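Local coordinates for protein thiosulfate sulfurtransferase TUM1 (Saccharomyces cerevisiae, PDB 3UTN) that accepts sulfur from NFS1 and passes it to UBA4 in the pathway for 2-thiolation of the wobble uridine of tRNAs, at residues Asn75-Asp80 with Phe166-Lys171; Phe148-Glu153 with Thr247-Glu252; Lys203-Asp208 with Cys270-Ser275. All blocks are in the same frame, centred on the assembly; numbering follows the deposited sequence. Where two conformers were deposited one is given.

Interaction 1: Asn75-Asp80 with Phe166-Lys171; sequences NSIFFD and FSPYPK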
loop_
_atom_site.group_PDB
_atom_site.type_symbol
_atom_site.label_atom_id
_atom_site.label_comp_id
_atom_site.label_asym_id
_atom_site.label_seq_id
_atom_site.Cartn_x
_atom_site.Cartn_y
_atom_site.Cartn_z
ATOM N N ASN A 75 11.952 -10.409 -15.014
ATOM C CA ASN A 75 10.917 -9.791 -15.834
ATOM C C ASN A 75 10.186 -8.686 -15.106
ATOM O O ASN A 75 9.114 -8.256 -15.529
ATOM C CB ASN A 75 9.925 -10.848 -16.324
ATOM C CG ASN A 75 10.616 -12.072 -16.878
ATOM O OD1 ASN A 75 11.611 -11.961 -17.587
ATOM N ND2 ASN A 75 10.102 -13.245 -16.541
ATOM N N SER A 76 10.776 -8.232 -14.008
ATOM C CA SER A 76 10.192 -7.169 -13.213
ATOM C C SER A 76 10.129 -5.880 -13.987
ATOM O O SER A 76 10.998 -5.590 -14.792
ATOM C CB SER A 76 11.006 -6.908 -11.959
ATOM O OG SER A 76 10.780 -7.909 -10.992
ATOM N N ILE A 77 9.088 -5.116 -13.728
ATOM C CA ILE A 77 9.100 -3.738 -14.094
ATOM C C ILE A 77 9.276 -3.045 -12.773
ATOM O O ILE A 77 9.045 -3.621 -11.696
ATOM C CB ILE A 77 7.797 -3.278 -14.753
ATOM C CG1 ILE A 77 6.613 -3.502 -13.807
ATOM C CG2 ILE A 77 7.620 -3.983 -16.084
ATOM C CD1 ILE A 77 5.316 -2.930 -14.308
ATOM N N PHE A 78 9.712 -1.809 -12.849
ATOM C CA PHE A 78 9.769 -1.007 -11.683
ATOM C C PHE A 78 8.537 -0.136 -11.696
ATOM O O PHE A 78 8.234 0.505 -12.694
ATOM C CB PHE A 78 11.018 -0.155 -11.695
ATOM C CG PHE A 78 11.071 0.818 -10.581
ATOM C CD1 PHE A 78 11.261 0.381 -9.273
ATOM C CD2 PHE A 78 10.913 2.172 -10.827
ATOM C CE1 PHE A 78 11.301 1.283 -8.231
ATOM C CE2 PHE A 78 10.960 3.079 -9.785
ATOM C CZ PHE A 78 11.151 2.632 -8.489
ATOM N N PHE A 79 7.820 -0.141 -10.587
ATOM C CA PHE A 79 6.666 0.709 -10.433
ATOM C C PHE A 79 7.109 1.857 -9.566
ATOM O O PHE A 79 7.362 1.692 -8.374
ATOM C CB PHE A 79 5.536 -0.051 -9.763
ATOM C CG PHE A 79 4.263 0.726 -9.642
ATOM C CD1 PHE A 79 4.101 1.667 -8.634
ATOM C CD2 PHE A 79 3.213 0.501 -10.524
ATOM C CE1 PHE A 79 2.918 2.377 -8.509
ATOM C CE2 PHE A 79 2.026 1.207 -10.404
ATOM C CZ PHE A 79 1.879 2.143 -9.394
ATOM N N ASP A 80 7.208 3.022 -10.176
ATOM C CA ASP A 80 7.647 4.187 -9.465
ATOM C C ASP A 80 6.491 4.752 -8.663
ATOM O O ASP A 80 5.646 5.473 -9.187
ATOM C CB ASP A 80 8.199 5.221 -10.431
ATOM C CG ASP A 80 8.994 6.283 -9.729
ATOM O OD1 ASP A 80 8.669 6.588 -8.567
ATOM O OD2 ASP A 80 9.940 6.805 -10.335
ATOM N N PHE A 166 13.422 0.442 -16.434
ATOM C CA PHE A 166 12.470 0.148 -15.376
ATOM C C PHE A 166 11.465 -0.858 -15.841
ATOM O O PHE A 166 10.578 -1.261 -15.097
ATOM C CB PHE A 166 11.785 1.416 -14.920
ATOM C CG PHE A 166 12.707 2.348 -14.237
ATOM C CD1 PHE A 166 13.513 1.892 -13.205
ATOM C CD2 PHE A 166 12.797 3.664 -14.634
ATOM C CE1 PHE A 166 14.384 2.746 -12.571
ATOM C CE2 PHE A 166 13.668 4.524 -14.002
ATOM C CZ PHE A 166 14.462 4.060 -12.971
ATOM N N SER A 167 11.620 -1.256 -17.093
ATOM C CA SER A 167 10.816 -2.297 -17.665
ATOM C C SER A 167 11.583 -2.898 -18.815
ATOM O O SER A 167 12.171 -2.176 -19.605
ATOM C CB SER A 167 9.505 -1.743 -18.182
ATOM O OG SER A 167 8.824 -2.756 -18.896
ATOM N N PRO A 168 11.571 -4.229 -18.912
ATOM C CA PRO A 168 12.166 -4.919 -20.048
ATOM C C PRO A 168 11.175 -5.026 -21.199
ATOM O O PRO A 168 11.506 -5.562 -22.252
ATOM C CB PRO A 168 12.444 -6.305 -19.482
ATOM C CG PRO A 168 11.337 -6.514 -18.500
ATOM C CD PRO A 168 11.078 -5.168 -17.889
ATOM N N TYR A 169 9.969 -4.514 -20.992
ATOM C CA TYR A 169 8.901 -4.694 -21.950
ATOM C C TYR A 169 8.796 -3.487 -22.841
ATOM O O TYR A 169 9.028 -2.371 -22.386
ATOM C CB TYR A 169 7.579 -4.940 -21.229
ATOM C CG TYR A 169 7.675 -6.080 -20.258
ATOM C CD1 TYR A 169 7.791 -7.394 -20.705
ATOM C CD2 TYR A 169 7.683 -5.847 -18.895
ATOM C CE1 TYR A 169 7.898 -8.444 -19.814
ATOM C CE2 TYR A 169 7.794 -6.891 -17.996
ATOM C CZ TYR A 169 7.899 -8.181 -18.461
ATOM O OH TYR A 169 8.000 -9.207 -17.563
ATOM N N PRO A 170 8.452 -3.704 -24.123
ATOM C CA PRO A 170 8.219 -2.562 -24.993
ATOM C C PRO A 170 7.039 -1.774 -24.455
ATOM O O PRO A 170 6.166 -2.340 -23.795
ATOM C CB PRO A 170 7.853 -3.210 -26.330
ATOM C CG PRO A 170 7.330 -4.561 -25.975
ATOM C CD PRO A 170 8.154 -4.983 -24.791
ATOM N N LYS A 171 7.012 -0.476 -24.718
ATOM C CA LYS A 171 5.874 0.327 -24.320
ATOM C C LYS A 171 4.591 -0.331 -24.808
ATOM O O LYS A 171 4.528 -0.877 -25.910
ATOM C CB LYS A 171 6.004 1.758 -24.839
ATOM C CG LYS A 171 6.944 2.613 -24.003
ATOM C CD LYS A 171 7.268 3.930 -24.689
ATOM C CE LYS A 171 7.993 4.883 -23.747
ATOM N NZ LYS A 171 9.290 4.339 -23.251
#
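Phe78 and Phe166 lie side by side and point the same way, and they form the tightly packed end of this contact. CD2 of Phe78 sits over one face of the Phe166 ring, 3.5 Å from its CD1, with the planes tilted by 41°, neither parallel nor perpendicular. At their backbones Phe78 N donates to Phe166 O, a hydrogen bond modelled unusually short, at 2.5 Å. Ile77, like Phe78, is buried and continues the packed part. Its CG1 takes the position between the backbone N and carbonyl carbon (chi1 59°), which leaves CG2 turned to the other segment, 3.3 Å from Ser167 OG and 3.4 Å from Tyr169 CD2, near the plane of the tyrosine ring at its edge. A beta-branched residue suits this place because its second branch fills the corner between Ser167 and Tyr169. Ser167 OG accepts from Tyr169 N (3.0 Å) in an ST turn and is also hydrogen-bonded to Leu108 O, so its hydroxyl fixes the bend of the segment.

Toward Asn75 and Pro168, both exposed, the contact loosens. Pro168 sets its CD 3.1 Å from Ser76 O, and its CG lies over one face of the Tyr169 ring. The phenol of Tyr169 reaches Asn75 O, although that OH is crowded in the model and its exact place is doubtful. Were Tyr169 replaced by an alanine, Ile77 CG2 would probably lose its aromatic neighbour and Arg46 its cation-pi partner.

Strand 77-78 is one of the two outermost strands of the N-terminal parallel sheet. The backbones of Ile77 and Phe79 hydrogen-bond to Pro49 and Asp51 of strand 47-51 on one side, while segment 166-171 runs along the other, with helix 63-69 meeting both Phe78 and Phe166.

Interaction 2: Phe148-Glu153 with Thr247-Glu252; sequences FNQYRE and TKTYPE
Asn149 and Thr247 make the one direct hydrogen bond between the segments: Asn149 ND2 donates to Thr247 O over 3.0 Å. The oxygen lies in the plane of the asparagine amide, yet the donor stands well above the plane of the carbonyl. ND2 also bonds to Val122 O, and Thr247 O takes a second bond from Asn147 ND2, so a side-chain amide with two N-H groups suits a place between loops.

Van der Waals packing centres on Gln150, whose chain bends at chi2 (-61°) and lays its amide flat against the methyl of Thr247, with CG2 over the amide face and 3.4 Å from CD. The amide is held in that rotation by Gln150 NE2 donating to Glu153 OE1 (2.8 Å), in the plane of the amide and on the anti lone pair of the carboxylate.

Solvent takes part too. Water 1 lies 2.6 Å from Thr249 OG1 and gives a weak bond to Gln150 OE1.

Within the loop, Thr249 N donates to Thr247 OG1 at 3.3 Å, an ST turn that shapes the bend. The arrangement is an interface between tandem rhodanese domains, with helix 148-153 of the first meeting a loop of the second.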
loop_
_atom_site.group_PDB
_atom_site.type_symbol
_atom_site.label_atom_id
_atom_site.label_comp_id
_atom_site.label_asym_id
_atom_site.label_seq_id
_atom_site.Cartn_x
_atom_site.Cartn_y
_atom_site.Cartn_z
ATOM N N PHE A 148 9.014 -9.889 -1.124
ATOM C CA PHE A 148 10.290 -9.997 -1.766
ATOM C C PHE A 148 11.391 -10.355 -0.785
ATOM O O PHE A 148 12.343 -11.022 -1.162
ATOM C CB PHE A 148 10.624 -8.715 -2.488
ATOM C CG PHE A 148 11.753 -8.847 -3.448
ATOM C CD1 PHE A 148 11.836 -9.943 -4.304
ATOM C CD2 PHE A 148 12.718 -7.857 -3.529
ATOM C CE1 PHE A 148 12.879 -10.050 -5.202
ATOM C CE2 PHE A 148 13.756 -7.958 -4.432
ATOM C CZ PHE A 148 13.835 -9.053 -5.271
ATOM N N ASN A 149 11.254 -9.915 0.462
ATOM C CA ASN A 149 12.204 -10.283 1.507
ATOM C C ASN A 149 12.320 -11.785 1.602
ATOM O O ASN A 149 13.416 -12.336 1.560
ATOM C CB ASN A 149 11.777 -9.734 2.863
ATOM C CG ASN A 149 12.009 -8.244 2.989
ATOM O OD1 ASN A 149 12.650 -7.628 2.140
ATOM N ND2 ASN A 149 11.498 -7.660 4.059
ATOM N N GLN A 150 11.174 -12.443 1.711
ATOM C CA GLN A 150 11.144 -13.883 1.871
ATOM C C GLN A 150 11.555 -14.528 0.580
ATOM O O GLN A 150 12.293 -15.502 0.570
ATOM C CB GLN A 150 9.758 -14.340 2.288
ATOM C CG GLN A 150 9.460 -13.988 3.728
ATOM C CD GLN A 150 10.429 -14.646 4.685
ATOM O OE1 GLN A 150 10.094 -15.638 5.319
ATOM N NE2 GLN A 150 11.641 -14.097 4.788
ATOM N N TYR A 151 11.082 -13.940 -0.511
ATOM C CA TYR A 151 11.460 -14.346 -1.835
ATOM C C TYR A 151 12.974 -14.420 -1.950
ATOM O O TYR A 151 13.522 -15.417 -2.426
ATOM C CB TYR A 151 10.907 -13.333 -2.824
ATOM C CG TYR A 151 11.034 -13.754 -4.246
ATOM C CD1 TYR A 151 9.985 -14.395 -4.890
ATOM C CD2 TYR A 151 12.201 -13.510 -4.952
ATOM C CE1 TYR A 151 10.097 -14.780 -6.211
ATOM C CE2 TYR A 151 12.330 -13.901 -6.265
ATOM C CZ TYR A 151 11.272 -14.534 -6.888
ATOM O OH TYR A 151 11.393 -14.913 -8.189
ATOM N N ARG A 152 13.646 -13.360 -1.513
ATOM C CA ARG A 152 15.098 -13.324 -1.567
ATOM C C ARG A 152 15.700 -14.245 -0.523
ATOM O O ARG A 152 16.599 -15.019 -0.830
ATOM C CB ARG A 152 15.612 -11.906 -1.385
ATOM C CG ARG A 152 15.495 -11.066 -2.638
ATOM C CD ARG A 152 15.874 -9.633 -2.332
ATOM N NE ARG A 152 14.966 -9.043 -1.350
ATOM C CZ ARG A 152 14.929 -7.748 -1.053
ATOM N NH1 ARG A 152 15.742 -6.899 -1.670
ATOM N NH2 ARG A 152 14.074 -7.309 -0.146
ATOM N N GLU A 153 15.182 -14.176 0.698
ATOM C CA GLU A 153 15.686 -15.006 1.793
ATOM C C GLU A 153 15.724 -16.464 1.382
ATOM O O GLU A 153 16.700 -17.160 1.631
ATOM C CB GLU A 153 14.845 -14.834 3.060
ATOM C CG GLU A 153 15.245 -15.780 4.190
ATOM C CD GLU A 153 15.195 -15.130 5.561
ATOM O OE1 GLU A 153 14.192 -14.446 5.876
ATOM O OE2 GLU A 153 16.166 -15.319 6.333
ATOM N N THR A 247 10.582 -10.291 8.652
ATOM C CA THR A 247 10.446 -10.549 7.222
ATOM C C THR A 247 9.518 -9.547 6.554
ATOM O O THR A 247 9.497 -9.432 5.334
ATOM C CB THR A 247 9.906 -11.963 6.962
ATOM O OG1 THR A 247 8.551 -12.048 7.423
ATOM C CG2 THR A 247 10.755 -13.007 7.689
ATOM N N LYS A 248 8.738 -8.839 7.364
ATOM C CA LYS A 248 7.765 -7.863 6.874
ATOM C C LYS A 248 6.712 -8.500 5.978
ATOM O O LYS A 248 6.028 -7.816 5.229
ATOM C CB LYS A 248 8.458 -6.696 6.155
ATOM C CG LYS A 248 9.536 -6.003 6.969
ATOM C CD LYS A 248 8.979 -5.513 8.292
ATOM C CE LYS A 248 10.058 -4.856 9.135
ATOM N NZ LYS A 248 9.532 -4.608 10.506
ATOM N N THR A 249 6.587 -9.819 6.049
ATOM C CA THR A 249 5.529 -10.476 5.319
ATOM C C THR A 249 4.237 -10.182 6.030
ATOM O O THR A 249 4.204 -9.995 7.253
ATOM C CB THR A 249 5.666 -12.003 5.276
ATOM O OG1 THR A 249 5.930 -12.492 6.597
ATOM C CG2 THR A 249 6.765 -12.415 4.330
ATOM N N TYR A 250 3.175 -10.129 5.253
ATOM C CA TYR A 250 1.869 -10.255 5.824
ATOM C C TYR A 250 1.787 -11.663 6.330
ATOM O O TYR A 250 2.208 -12.589 5.639
ATOM C CB TYR A 250 0.817 -10.071 4.772
ATOM C CG TYR A 250 0.646 -8.651 4.384
ATOM C CD1 TYR A 250 -0.000 -7.761 5.232
ATOM C CD2 TYR A 250 1.124 -8.190 3.166
ATOM C CE1 TYR A 250 -0.158 -6.441 4.877
ATOM C CE2 TYR A 250 0.957 -6.877 2.793
ATOM C CZ TYR A 250 0.321 -6.011 3.654
ATOM O OH TYR A 250 0.162 -4.718 3.286
ATOM N N PRO A 251 1.268 -11.829 7.548
ATOM C CA PRO A 251 0.975 -13.163 8.030
ATOM C C PRO A 251 0.029 -13.829 7.058
ATOM O O PRO A 251 -0.653 -13.149 6.288
ATOM C CB PRO A 251 0.267 -12.902 9.355
ATOM C CG PRO A 251 0.821 -11.604 9.810
ATOM C CD PRO A 251 1.001 -10.800 8.562
ATOM N N GLU A 252 0.003 -15.150 7.079
ATOM C CA GLU A 252 -0.883 -15.890 6.206
ATOM C C GLU A 252 -2.322 -15.525 6.502
ATOM O O GLU A 252 -2.666 -15.216 7.639
ATOM C CB GLU A 252 -0.658 -17.390 6.372
ATOM C CG GLU A 252 0.695 -17.835 5.844
ATOM C CD GLU A 252 0.894 -17.447 4.391
ATOM O OE1 GLU A 252 1.726 -16.556 4.117
ATOM O OE2 GLU A 252 0.199 -18.013 3.522
HETATM O O HOH W 1 7.442 -14.554 7.192
#

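Interaction 3: Lys203-Asp208 with Cys270-Ser275; sequences KFNAFD and CTLDPS
Asn205 grips Asp273 through the backbone, using both ends of its amide. Its OD1 accepts from Asp273 N in a short bond of 2.5 Å, the donor standing above the plane of the amide carbonyl, and its ND2 donates to Asp273 O at 2.7 Å, almost straight (166°) and in the amide plane. With CG anti to the carbonyl carbon (chi1 -51°), the amide faces the loop and pairs with the backbone N and O of one residue, much as a neighbouring peptide would, which suits asparagine. ND2 has a second partner in Thr278 OG1, while water 2 lies 2.7 Å from OD1 and also meets Thr271 OG1. Thr271 N donates to Gln235 OE1. OD1 of the Asp273 carboxylate is used locally: it accepts from Ser275 N (2.9 Å), an Asx turn, and from Ser275 OG, both from the same face of the carboxylate plane.

Beside this polar grip the flat, apolar Phe207 ring suits its place among Leu272 (CE2 to CD1 3.5 Å), Cys270, whose CB meets its edge, and Leu265.

Strand 205-208 runs between strands 278-281 and 234-236 of the C-terminal sheet. Segment 270-275 leads from helix 255-267, whose Leu265 touches Phe207, Cys270 and Leu272, to strand 278-281.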
loop_
_atom_site.group_PDB
_atom_site.type_symbol
_atom_site.label_atom_id
_atom_site.label_comp_id
_atom_site.label_asym_id
_atom_site.label_seq_id
_atom_site.Cartn_x
_atom_site.Cartn_y
_atom_site.Cartn_z
ATOM N N LYS A 203 -19.104 4.957 12.241
ATOM C CA LYS A 203 -19.404 4.306 10.979
ATOM C C LYS A 203 -18.255 3.438 10.487
ATOM O O LYS A 203 -18.462 2.548 9.676
ATOM C CB LYS A 203 -19.786 5.328 9.901
ATOM C CG LYS A 203 -20.994 6.195 10.235
ATOM C CD LYS A 203 -22.004 6.215 9.094
ATOM C CE LYS A 203 -21.519 6.996 7.880
ATOM N NZ LYS A 203 -21.717 8.465 8.036
ATOM N N PHE A 204 -17.046 3.702 10.973
ATOM C CA PHE A 204 -15.866 3.023 10.452
ATOM C C PHE A 204 -14.892 2.599 11.518
ATOM O O PHE A 204 -14.761 3.229 12.561
ATOM C CB PHE A 204 -15.114 3.914 9.457
ATOM C CG PHE A 204 -15.906 4.255 8.240
ATOM C CD1 PHE A 204 -16.693 5.395 8.209
ATOM C CD2 PHE A 204 -15.874 3.434 7.123
ATOM C CE1 PHE A 204 -17.438 5.706 7.086
ATOM C CE2 PHE A 204 -16.612 3.744 5.995
ATOM C CZ PHE A 204 -17.398 4.882 5.976
ATOM N N ASN A 205 -14.204 1.508 11.224
ATOM C CA ASN A 205 -12.932 1.249 11.834
ATOM C C ASN A 205 -11.989 2.128 11.056
ATOM O O ASN A 205 -11.829 1.971 9.852
ATOM C CB ASN A 205 -12.558 -0.206 11.656
ATOM C CG ASN A 205 -13.660 -1.130 12.098
ATOM O OD1 ASN A 205 -14.056 -1.107 13.255
ATOM N ND2 ASN A 205 -14.180 -1.925 11.173
ATOM N N ALA A 206 -11.408 3.101 11.727
ATOM C CA ALA A 206 -10.530 4.000 11.028
ATOM C C ALA A 206 -9.165 3.809 11.627
ATOM O O ALA A 206 -8.930 4.118 12.789
ATOM C CB ALA A 206 -11.013 5.431 11.140
ATOM N N PHE A 207 -8.277 3.239 10.834
ATOM C CA PHE A 207 -6.959 2.931 11.321
ATOM C C PHE A 207 -5.930 3.778 10.660
ATOM O O PHE A 207 -5.981 4.050 9.465
ATOM C CB PHE A 207 -6.628 1.470 11.118
ATOM C CG PHE A 207 -7.541 0.561 11.852
ATOM C CD1 PHE A 207 -7.467 0.454 13.232
ATOM C CD2 PHE A 207 -8.489 -0.171 11.166
ATOM C CE1 PHE A 207 -8.330 -0.380 13.919
ATOM C CE2 PHE A 207 -9.347 -1.014 11.843
ATOM C CZ PHE A 207 -9.267 -1.118 13.221
ATOM N N ASP A 208 -4.978 4.178 11.473
ATOM C CA ASP A 208 -3.898 4.966 10.999
ATOM C C ASP A 208 -2.667 4.097 11.087
ATOM O O ASP A 208 -2.336 3.586 12.153
ATOM C CB ASP A 208 -3.774 6.216 11.847
ATOM C CG ASP A 208 -2.931 7.246 11.192
ATOM O OD1 ASP A 208 -1.797 6.907 10.818
ATOM O OD2 ASP A 208 -3.401 8.387 11.039
ATOM N N CYS A 270 -7.048 -1.179 20.100
ATOM C CA CYS A 270 -7.886 -0.817 18.982
ATOM C C CYS A 270 -9.062 -1.740 18.886
ATOM O O CYS A 270 -9.011 -2.890 19.318
ATOM C CB CYS A 270 -7.100 -0.894 17.684
ATOM S SG CYS A 270 -5.873 0.403 17.566
ATOM N N THR A 271 -10.125 -1.214 18.304
ATOM C CA THR A 271 -11.289 -2.000 18.002
ATOM C C THR A 271 -11.364 -2.115 16.496
ATOM O O THR A 271 -11.118 -1.152 15.761
ATOM C CB THR A 271 -12.573 -1.339 18.526
ATOM O OG1 THR A 271 -12.703 -0.034 17.950
ATOM C CG2 THR A 271 -12.536 -1.225 20.045
ATOM N N LEU A 272 -11.665 -3.315 16.041
ATOM C CA LEU A 272 -12.054 -3.496 14.675
ATOM C C LEU A 272 -13.423 -4.130 14.726
ATOM O O LEU A 272 -13.567 -5.316 15.013
ATOM C CB LEU A 272 -11.059 -4.366 13.921
ATOM C CG LEU A 272 -11.062 -4.099 12.419
ATOM C CD1 LEU A 272 -9.723 -4.503 11.833
ATOM C CD2 LEU A 272 -12.210 -4.818 11.726
ATOM N N ASP A 273 -14.427 -3.306 14.480
ATOM C CA ASP A 273 -15.800 -3.749 14.487
ATOM C C ASP A 273 -16.067 -4.401 13.144
ATOM O O ASP A 273 -15.978 -3.737 12.108
ATOM C CB ASP A 273 -16.722 -2.555 14.716
ATOM C CG ASP A 273 -18.147 -2.958 15.012
ATOM O OD1 ASP A 273 -18.591 -4.021 14.533
ATOM O OD2 ASP A 273 -18.831 -2.191 15.720
ATOM N N PRO A 274 -16.377 -5.712 13.151
ATOM C CA PRO A 274 -16.647 -6.431 11.908
ATOM C C PRO A 274 -17.875 -5.900 11.167
ATOM O O PRO A 274 -18.034 -6.178 9.983
ATOM C CB PRO A 274 -16.885 -7.874 12.373
ATOM C CG PRO A 274 -17.263 -7.759 13.808
ATOM C CD PRO A 274 -16.471 -6.599 14.326
ATOM N N SER A 275 -18.723 -5.144 11.862
ATOM C CA SER A 275 -19.930 -4.586 11.256
ATOM C C SER A 275 -19.668 -3.238 10.586
ATOM O O SER A 275 -20.489 -2.756 9.809
ATOM C CB SER A 275 -21.047 -4.448 12.297
ATOM O OG SER A 275 -20.810 -3.346 13.157
HETATM O O HOH W 2 -13.532 0.395 15.437
#

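How the interactions relate
From the N terminus, interaction 1 closes first: the chain leaves segment 75-80, at the edge of the first rhodanese sheet, and returns at 166-171. Within that loop lies helix 148-153, whose partner 247-252 comes only in the second domain, so interaction 2 crosses interaction 1. Interaction 2 also crosses interaction 3, because segment 203-208 comes before 247-252 and its mate 270-275 comes after. Interactions 1 and 3 are in series, on opposite sides of the chain's centre. Interaction 1 ties the edge strand of the first sheet to a loop that follows helix 148-153, and interaction 3 ties a strand of the second sheet to a loop of the same domain, whereas interaction 2 joins the two domains.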